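Local coordinates for protein phosphatase 2C (Toxoplasma gondii, PDB 3D8K) that probably removes phosphate from phosphoserine and phosphothreonine residues of proteins, as a manganese-dependent member of the PP2C phosphatase family, at residues H51-G56 / A267-A272; P118-V123 / A152-R157. All coordinates share one frame; numbering follows the deposited sequence.

Contact 1 lies close to the centre of the chain, between strand 48-55 of the six-stranded sheet and the end of strand 264-268 of the eight-stranded one, so it joins the two layers of the PP2C beta-sandwich. Contact 2 is at the surface, within a small separate sheet where strand 120-124 pairs with strand 150-154. In sequence, 118-123 and 152-157 both come between 51-56 and 267-272. The centres are about 32 Å apart and the nearest atoms about 18 Å, with no touch. Strands 106-115 and 165-173, neighbours in the six-stranded sheet, flank the chain portion holding contact 2, which is thus an excursion from the phosphatase core.

Contact 1 of 2, residues H51-G56 / A267-A272; sequences HAMFDG and AGTAGA
This is the interior of the PP2C beta-sandwich, where M53 and D55, on strand 48-55 of one sheet, meet the end of strand 264-268 in the other and the loop that follows it. The two residues alternate with F54, which turns to the opposite side of its strand and packs on helix 61-74. M53 is modelled as selenomethionine. Its CG is anti to the backbone N (chi1 -160°), and a bend at chi3 turns the terminal methyl. The selenium rests against the backbone, with SE of M53 3.8 Å from CA of G268 and 3.9 Å from N of T269. SE of M53 also lies 4.5 Å from CB of A267. F319, on strand 316-322, packs against both M53 and A267 and continues the apolar layer.

T269 sits between M53 and D55, and its side chain crosses each at about a right angle. Its methyl CG2 meets CG of M53 at 4.2 Å, while its CB is 4.2 Å from CG of D55. The D55 carboxylate reaches past the threonine, but OD2 of D55 stays 4.3 Å from N of A270, too long for a hydrogen bond.

D55 and G56 form an Asp-Gly pair of the kind that helps to hold the metal centre in PP2C relatives. Such relatives carry a second metal-binding Asp-Gly where, judging by sequence similarity, A270-G271 stands here without the aspartate.

Between these segments the contact is van der Waals packing through selenium, methyl and backbone atoms; the polar groups are held from outside, OG1 of T269 by N of S317, and the D55 carboxylate by a weak hydrogen bond from OD1 to ND2 of N315 and a long, weak ion pair from OD2 to NZ of K314.

Contact 2 of 2, residues P118-V123 / A152-R157; sequences PTEARV and AMNFRR
A121 and M153 face each other as an antiparallel hydrogen-bonded pair: N of A121 donates to O of M153 at 3.2 Å, and N of M153 returns a bond to O of A121 at 3.1 Å. The first is the straighter at the hydrogen, 157° against 140°. E120 with N154 and R122 with A152 are the flanking non-hydrogen-bonded pairs. Past the strand end, N of F155 makes a weak bond to O of T119 at 3.0 Å.

The apolar contacts gather round F155, whose CG, anti to its own carbonyl carbon, is set against CB of P118. CB of F155 meets CG of P118 at 3.7 Å, and CE2 of F155 reaches CB of A121 at 4.3 Å. The ring brings its edge to the T119-E120 backbone, while CG of M153 lies over one face, offset toward the rim. Farther along, CG2 of V123 touches CB of M153 at 4.1 Å.

Strand 120-124 is the middle member of a small three-stranded antiparallel sheet, with 127-129 on its other side. F155 ties this sheet to the main body, packing on I165 and meeting the ring of F258 edge-to-face.

E120, N154 and R122 lie on one face with A152; the carboxylate of E120 and the amide of N154 have planes 38° apart and are not bonded. R156 runs beside T119 in the same direction, its guanidinium edge toward the T119 backbone. NH1 of R156 comes 3.0 Å from O of P118, close, but at too poor an angle for a hydrogen bond. T119 and R156 also pack on E83 of a second subunit.

Contact 1 of 2, residues H51-G56 / A267-A272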
loop_
_atom_site.group_PDB
_atom_site.type_symbol
_atom_site.label_atom_id
_atom_site.label_comp_id
_atom_site.label_asym_id
_atom_site.label_seq_id
_atom_site.Cartn_x
_atom_site.Cartn_y
_atom_site.Cartn_z
ATOM N N HIS C 51 -16.012 -15.077 -13.478
ATOM C CA HIS C 51 -17.464 -15.073 -13.411
ATOM C C HIS C 51 -17.823 -16.538 -13.411
ATOM O O HIS C 51 -17.331 -17.291 -14.244
ATOM C CB HIS C 51 -18.054 -14.385 -14.641
ATOM C CG HIS C 51 -17.490 -13.025 -14.888
ATOM N ND1 HIS C 51 -17.940 -11.902 -14.225
ATOM C CD2 HIS C 51 -16.451 -12.622 -15.659
ATOM C CE1 HIS C 51 -17.197 -10.867 -14.575
ATOM N NE2 HIS C 51 -16.289 -11.276 -15.442
ATOM N N ALA C 52 -18.665 -16.954 -12.481
ATOM C CA ALA C 52 -19.024 -18.356 -12.429
ATOM C C ALA C 52 -20.509 -18.593 -12.259
ATOM O O ALA C 52 -21.254 -17.719 -11.828
ATOM C CB ALA C 52 -18.245 -19.040 -11.324
HETATM N N MSE C 53 -20.937 -19.799 -12.593
HETATM C CA MSE C 53 -22.349 -20.131 -12.496
HETATM C C MSE C 53 -22.540 -21.587 -12.087
HETATM O O MSE C 53 -21.993 -22.503 -12.707
HETATM C CB MSE C 53 -23.000 -19.867 -13.836
HETATM C CG MSE C 53 -24.461 -19.712 -13.741
HETATM SE SE MSE C 53 -25.005 -18.713 -15.297
HETATM C CE MSE C 53 -25.349 -16.995 -14.395
ATOM N N PHE C 54 -23.320 -21.802 -11.042
ATOM C CA PHE C 54 -23.550 -23.146 -10.564
ATOM C C PHE C 54 -25.035 -23.466 -10.537
ATOM O O PHE C 54 -25.796 -22.883 -9.782
ATOM C CB PHE C 54 -22.922 -23.280 -9.180
ATOM C CG PHE C 54 -21.441 -23.066 -9.183
ATOM C CD1 PHE C 54 -20.588 -24.063 -9.650
ATOM C CD2 PHE C 54 -20.893 -21.854 -8.763
ATOM C CE1 PHE C 54 -19.213 -23.859 -9.700
ATOM C CE2 PHE C 54 -19.525 -21.633 -8.808
ATOM C CZ PHE C 54 -18.680 -22.634 -9.274
ATOM N N ASP C 55 -25.450 -24.386 -11.391
ATOM C CA ASP C 55 -26.849 -24.776 -11.440
ATOM C C ASP C 55 -26.983 -26.185 -10.868
ATOM O O ASP C 55 -26.573 -27.165 -11.494
ATOM C CB ASP C 55 -27.359 -24.712 -12.887
ATOM C CG ASP C 55 -28.823 -25.054 -12.998
ATOM O OD1 ASP C 55 -29.593 -24.628 -12.107
ATOM O OD2 ASP C 55 -29.207 -25.738 -13.972
ATOM N N GLY C 56 -27.564 -26.277 -9.676
ATOM C CA GLY C 56 -27.701 -27.568 -9.018
ATOM C C GLY C 56 -28.975 -28.363 -9.231
ATOM O O GLY C 56 -30.071 -27.803 -9.265
ATOM N N ALA C 267 -24.322 -15.293 -20.504
ATOM C CA ALA C 267 -24.430 -16.633 -19.952
ATOM C C ALA C 267 -25.741 -16.827 -19.220
ATOM O O ALA C 267 -26.423 -15.870 -18.867
ATOM C CB ALA C 267 -23.266 -16.898 -19.021
ATOM N N GLY C 268 -26.102 -18.083 -19.008
ATOM C CA GLY C 268 -27.339 -18.374 -18.315
ATOM C C GLY C 268 -27.500 -19.846 -17.994
ATOM O O GLY C 268 -26.946 -20.719 -18.670
ATOM N N THR C 269 -28.262 -20.129 -16.948
ATOM C CA THR C 269 -28.517 -21.506 -16.559
ATOM C C THR C 269 -29.365 -22.164 -17.656
ATOM O O THR C 269 -29.962 -21.480 -18.487
ATOM C CB THR C 269 -29.265 -21.549 -15.221
ATOM O OG1 THR C 269 -30.557 -20.957 -15.377
ATOM C CG2 THR C 269 -28.505 -20.758 -14.178
ATOM N N ALA C 270 -29.411 -23.489 -17.667
ATOM C CA ALA C 270 -30.189 -24.201 -18.673
ATOM C C ALA C 270 -31.602 -23.642 -18.778
ATOM O O ALA C 270 -32.222 -23.704 -19.831
ATOM C CB ALA C 270 -30.243 -25.673 -18.332
ATOM N N GLY C 271 -32.106 -23.105 -17.672
ATOM C CA GLY C 271 -33.444 -22.546 -17.670
ATOM C C GLY C 271 -33.561 -21.294 -18.523
ATOM O O GLY C 271 -34.541 -21.110 -19.235
ATOM N N ALA C 272 -32.558 -20.427 -18.447
ATOM C CA ALA C 272 -32.560 -19.188 -19.210
ATOM C C ALA C 272 -32.825 -19.443 -20.687
ATOM O O ALA C 272 -33.621 -18.745 -21.309
ATOM C CB ALA C 272 -31.231 -18.466 -19.040
#

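Contact 2 of 2, residues P118-V123 / A152-R157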
loop_
_atom_site.group_PDB
_atom_site.type_symbol
_atom_site.label_atom_id
_atom_site.label_comp_id
_atom_site.label_asym_id
_atom_site.label_seq_id
_atom_site.Cartn_x
_atom_site.Cartn_y
_atom_site.Cartn_z
ATOM N N PRO C 118 -1.836 -7.463 -27.560
ATOM C CA PRO C 118 -1.911 -8.872 -27.950
ATOM C C PRO C 118 -0.892 -9.220 -29.025
ATOM O O PRO C 118 -0.623 -8.423 -29.926
ATOM C CB PRO C 118 -3.335 -9.004 -28.447
ATOM C CG PRO C 118 -3.571 -7.662 -29.062
ATOM C CD PRO C 118 -3.016 -6.727 -28.040
ATOM N N THR C 119 -0.336 -10.423 -28.933
ATOM C CA THR C 119 0.670 -10.898 -29.884
ATOM C C THR C 119 0.067 -11.713 -31.028
ATOM O O THR C 119 -0.289 -11.161 -32.063
ATOM C CB THR C 119 1.715 -11.733 -29.151
ATOM O OG1 THR C 119 1.066 -12.784 -28.421
ATOM C CG2 THR C 119 2.472 -10.859 -28.175
ATOM N N GLU C 120 -0.048 -13.023 -30.852
ATOM C CA GLU C 120 -0.626 -13.843 -31.899
ATOM C C GLU C 120 -1.041 -15.240 -31.454
ATOM O O GLU C 120 -0.618 -15.726 -30.405
ATOM C CB GLU C 120 0.343 -13.938 -33.067
ATOM C CG GLU C 120 1.768 -14.229 -32.661
ATOM C CD GLU C 120 2.705 -14.337 -33.860
ATOM O OE1 GLU C 120 3.929 -14.438 -33.635
ATOM O OE2 GLU C 120 2.230 -14.324 -35.021
ATOM N N ALA C 121 -1.880 -15.874 -32.267
ATOM C CA ALA C 121 -2.381 -17.206 -31.976
ATOM C C ALA C 121 -2.942 -17.866 -33.231
ATOM O O ALA C 121 -3.284 -17.191 -34.195
ATOM C CB ALA C 121 -3.465 -17.120 -30.908
ATOM N N ARG C 122 -3.018 -19.191 -33.231
ATOM C CA ARG C 122 -3.576 -19.885 -34.375
ATOM C C ARG C 122 -5.043 -19.872 -34.031
ATOM O O ARG C 122 -5.428 -20.280 -32.947
ATOM C CB ARG C 122 -3.002 -21.293 -34.473
ATOM C CG ARG C 122 -1.484 -21.269 -34.550
ATOM C CD ARG C 122 -0.890 -22.640 -34.783
ATOM N NE ARG C 122 0.269 -22.881 -33.928
ATOM C CZ ARG C 122 0.204 -23.095 -32.615
ATOM N NH1 ARG C 122 -0.972 -23.101 -31.989
ATOM N NH2 ARG C 122 1.320 -23.312 -31.927
ATOM N N VAL C 123 -5.861 -19.381 -34.953
ATOM C CA VAL C 123 -7.282 -19.234 -34.688
ATOM C C VAL C 123 -8.275 -19.737 -35.724
ATOM O O VAL C 123 -8.061 -19.622 -36.931
ATOM C CB VAL C 123 -7.616 -17.739 -34.437
ATOM C CG1 VAL C 123 -9.089 -17.572 -34.105
ATOM C CG2 VAL C 123 -6.742 -17.197 -33.330
ATOM N N ALA C 152 -3.200 -18.261 -39.090
ATOM C CA ALA C 152 -2.139 -17.734 -38.248
ATOM C C ALA C 152 -2.446 -16.236 -38.111
ATOM O O ALA C 152 -2.062 -15.425 -38.957
ATOM C CB ALA C 152 -0.786 -17.955 -38.910
HETATM N N MSE C 153 -3.169 -15.902 -37.045
HETATM C CA MSE C 153 -3.594 -14.538 -36.744
HETATM C C MSE C 153 -2.518 -13.731 -36.039
HETATM O O MSE C 153 -1.987 -14.154 -35.019
HETATM C CB MSE C 153 -4.859 -14.590 -35.882
HETATM C CG MSE C 153 -5.277 -13.283 -35.257
HETATM SE SE MSE C 153 -5.817 -11.951 -36.533
HETATM C CE MSE C 153 -7.616 -12.584 -36.830
ATOM N N ASN C 154 -2.192 -12.568 -36.592
ATOM C CA ASN C 154 -1.185 -11.700 -35.990
ATOM C C ASN C 154 -1.909 -10.452 -35.513
ATOM O O ASN C 154 -2.158 -9.543 -36.306
ATOM C CB ASN C 154 -0.118 -11.303 -37.008
ATOM C CG ASN C 154 1.049 -10.575 -36.366
ATOM O OD1 ASN C 154 0.876 -9.874 -35.372
ATOM N ND2 ASN C 154 2.241 -10.726 -36.937
ATOM N N PHE C 155 -2.252 -10.410 -34.229
ATOM C CA PHE C 155 -2.967 -9.273 -33.663
ATOM C C PHE C 155 -2.156 -8.004 -33.754
ATOM O O PHE C 155 -2.704 -6.913 -33.740
ATOM C CB PHE C 155 -3.318 -9.536 -32.202
ATOM C CG PHE C 155 -4.249 -10.694 -32.005
ATOM C CD1 PHE C 155 -5.605 -10.565 -32.270
ATOM C CD2 PHE C 155 -3.764 -11.923 -31.574
ATOM C CE1 PHE C 155 -6.464 -11.641 -32.114
ATOM C CE2 PHE C 155 -4.614 -13.006 -31.414
ATOM C CZ PHE C 155 -5.969 -12.865 -31.683
ATOM N N ARG C 156 -0.845 -8.151 -33.845
ATOM C CA ARG C 156 0.038 -7.003 -33.934
ATOM C C ARG C 156 -0.243 -6.234 -35.224
ATOM O O ARG C 156 -0.042 -5.025 -35.287
ATOM C CB ARG C 156 1.498 -7.470 -33.893
ATOM C CG ARG C 156 1.743 -8.672 -32.962
ATOM C CD ARG C 156 3.225 -8.925 -32.688
ATOM N NE ARG C 156 3.804 -7.866 -31.860
ATOM C CZ ARG C 156 3.396 -7.577 -30.627
ATOM N NH1 ARG C 156 2.409 -8.270 -30.073
ATOM N NH2 ARG C 156 3.966 -6.587 -29.948
ATOM N N ARG C 157 -0.718 -6.937 -36.245
ATOM C CA ARG C 157 -1.015 -6.317 -37.530
ATOM C C ARG C 157 -2.502 -6.410 -37.873
ATOM O O ARG C 157 -2.888 -6.514 -39.042
ATOM C CB ARG C 157 -0.163 -6.957 -38.635
ATOM C CG ARG C 157 -0.399 -8.447 -38.838
ATOM C CD ARG C 157 0.746 -9.107 -39.611
ATOM N NE ARG C 157 0.493 -10.532 -39.837
ATOM C CZ ARG C 157 1.427 -11.425 -40.151
ATOM N NH1 ARG C 157 2.696 -11.055 -40.280
ATOM N NH2 ARG C 157 1.091 -12.694 -40.328
#